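Local coordinates for protein polyhedrin (Orgyia pseudotsugata cypovirus 5, PDB 5A8U) that forms the crystalline occlusion bodies, or polyhedra, that shield virus particles from the outside environment until insect larvae ingest them, at residues R124-F128 with L149-A153. Residues are numbered along the deposited sequence; the frame is centred on the assembly and turned at random.
Sequences RLRFF and LLNAA
The carboxamide oxygen of N151 is held side-on by the guanidinium of R126, which directs two nitrogens at this one atom. The shorter and straighter bond runs from R126 NH2 to N151 OD1 at 2.8 Å, in the carbonyl plane. R126 NE reaches the same OD1 at 3.3 Å in a more bent bond, from above that plane. OD1 itself stays in the plane of the guanidinium, at its edge. R126 comes up extended from CG to NE, which carries its charged end across to the loop; there NE also lies 2.9 Å from L150 O.

A second arginine, R124, turns a face of its guanidinium to the amide. The two planes are 13° apart, with N151 OD1 over the centre of the group, 3.2 Å from R124 CZ. This is a stack without a hydrogen bond; across the contact only R126 bonds to OD1, yet both positive groups lie against it, probably polarising its C=O. N151 CG is anti to its carbonyl carbon (chi1 -72°), which swings OD1 between the R126 edge and the R124 face. R124 NH1 and R126 NH2 are salt-bridged to OE1 and OE2 of E193, which probably offsets part of their charge and steadies the pair. A water links the same R124 to the loop backbone, donating to A152 O at 3.0 Å and accepting a weak bond from R124 NE.

Apolar packing is slight: L150 CD2 touches the edge of the F128 ring, 4.3 Å from CE2.

Strand 124-128 is, within this chain, an outermost strand of a three-stranded antiparallel sheet, paired with strand 189-195, which supplies E193. The 149-153 loop runs past its arginine-bearing side, near R134 of strand 134-135. A second subunit closes in here, with its S219 bonded to R126 NH1 and its P221 packed on F128, so the contact forms part of a subunit interface.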
loop_
_atom_site.group_PDB
_atom_site.type_symbol
_atom_site.label_atom_id
_atom_site.label_comp_id
_atom_site.label_asym_id
_atom_site.label_seq_id
_atom_site.Cartn_x
_atom_site.Cartn_y
_atom_site.Cartn_z
ATOM N N ARG A 124 8.560 15.225 -7.578
ATOM C CA ARG A 124 7.998 15.864 -6.378
ATOM C C ARG A 124 8.440 15.157 -5.113
ATOM O O ARG A 124 8.355 13.934 -5.024
ATOM C CB ARG A 124 6.468 15.835 -6.419
ATOM C CG ARG A 124 5.877 16.793 -7.425
ATOM C CD ARG A 124 4.396 16.498 -7.616
ATOM N NE ARG A 124 3.684 17.591 -8.269
ATOM C CZ ARG A 124 2.484 17.463 -8.826
ATOM N NH1 ARG A 124 1.887 16.274 -8.848
ATOM N NH2 ARG A 124 1.895 18.512 -9.381
ATOM N N LEU A 125 8.854 15.934 -4.113
ATOM C CA LEU A 125 9.102 15.390 -2.786
ATOM C C LEU A 125 8.303 16.279 -1.854
ATOM O O LEU A 125 8.546 17.488 -1.792
ATOM C CB LEU A 125 10.594 15.433 -2.427
ATOM C CG LEU A 125 10.966 15.007 -0.995
ATOM C CD1 LEU A 125 10.489 13.591 -0.623
ATOM C CD2 LEU A 125 12.478 15.177 -0.756
ATOM N N ARG A 126 7.326 15.708 -1.157
ATOM C CA ARG A 126 6.500 16.521 -0.269
ATOM C C ARG A 126 6.780 16.239 1.191
ATOM O O ARG A 126 6.826 15.075 1.606
ATOM C CB ARG A 126 5.006 16.248 -0.504
ATOM C CG ARG A 126 4.516 16.414 -1.951
ATOM C CD ARG A 126 2.986 16.323 -2.006
ATOM N NE ARG A 126 2.450 16.248 -3.369
ATOM C CZ ARG A 126 2.210 15.114 -4.020
ATOM N NH1 ARG A 126 2.470 13.935 -3.440
ATOM N NH2 ARG A 126 1.715 15.148 -5.256
ATOM N N PHE A 127 6.926 17.298 1.984
ATOM C CA PHE A 127 7.097 17.140 3.432
ATOM C C PHE A 127 5.830 17.476 4.203
ATOM O O PHE A 127 5.118 18.424 3.858
ATOM C CB PHE A 127 8.248 18.014 3.928
ATOM C CG PHE A 127 9.597 17.448 3.610
ATOM C CD1 PHE A 127 10.039 16.308 4.264
ATOM C CD2 PHE A 127 10.420 18.045 2.668
ATOM C CE1 PHE A 127 11.274 15.757 3.986
ATOM C CE2 PHE A 127 11.679 17.499 2.380
ATOM C CZ PHE A 127 12.103 16.350 3.042
ATOM N N PHE A 128 5.563 16.683 5.236
ATOM C CA PHE A 128 4.421 16.874 6.121
ATOM C C PHE A 128 4.951 16.765 7.538
ATOM O O PHE A 128 6.016 16.198 7.778
ATOM C CB PHE A 128 3.362 15.774 5.899
ATOM C CG PHE A 128 2.880 15.675 4.471
ATOM C CD1 PHE A 128 3.625 14.985 3.520
ATOM C CD2 PHE A 128 1.692 16.273 4.089
ATOM C CE1 PHE A 128 3.194 14.903 2.207
ATOM C CE2 PHE A 128 1.246 16.184 2.781
ATOM C CZ PHE A 128 2.002 15.506 1.840
ATOM N N LEU A 149 -1.952 23.555 0.573
ATOM C CA LEU A 149 -1.652 23.330 -0.831
ATOM C C LEU A 149 -0.876 22.025 -0.928
ATOM O O LEU A 149 0.248 21.931 -0.432
ATOM C CB LEU A 149 -0.795 24.493 -1.350
ATOM C CG LEU A 149 -0.211 24.436 -2.759
ATOM C CD1 LEU A 149 -1.312 24.370 -3.801
ATOM C CD2 LEU A 149 0.697 25.651 -2.995
ATOM N N LEU A 150 -1.464 21.011 -1.564
ATOM C CA LEU A 150 -0.796 19.715 -1.646
ATOM C C LEU A 150 0.254 19.623 -2.751
ATOM O O LEU A 150 1.139 18.777 -2.692
ATOM C CB LEU A 150 -1.795 18.547 -1.735
ATOM C CG LEU A 150 -2.672 18.372 -0.496
ATOM C CD1 LEU A 150 -3.465 17.064 -0.549
ATOM C CD2 LEU A 150 -1.802 18.412 0.750
ATOM N N ASN A 151 0.164 20.492 -3.753
ATOM C CA ASN A 151 1.185 20.556 -4.794
ATOM C C ASN A 151 1.775 21.959 -4.841
ATOM O O ASN A 151 1.248 22.837 -5.514
ATOM C CB ASN A 151 0.600 20.167 -6.146
ATOM C CG ASN A 151 0.309 18.685 -6.239
ATOM O OD1 ASN A 151 1.156 17.851 -5.903
ATOM N ND2 ASN A 151 -0.893 18.347 -6.672
ATOM N N ALA A 152 2.859 22.158 -4.099
ATOM C CA ALA A 152 3.500 23.461 -3.981
ATOM C C ALA A 152 4.700 23.573 -4.909
ATOM O O ALA A 152 5.258 22.560 -5.350
ATOM C CB ALA A 152 3.930 23.704 -2.535
ATOM N N ALA A 153 5.109 24.800 -5.221
ATOM C CA ALA A 153 6.285 25.003 -6.062
ATOM C C ALA A 153 7.517 24.275 -5.523
ATOM O O ALA A 153 8.324 23.725 -6.292
ATOM C CB ALA A 153 6.584 26.499 -6.211
HETATM O O HOH W 1 4.019 20.154 -6.610
#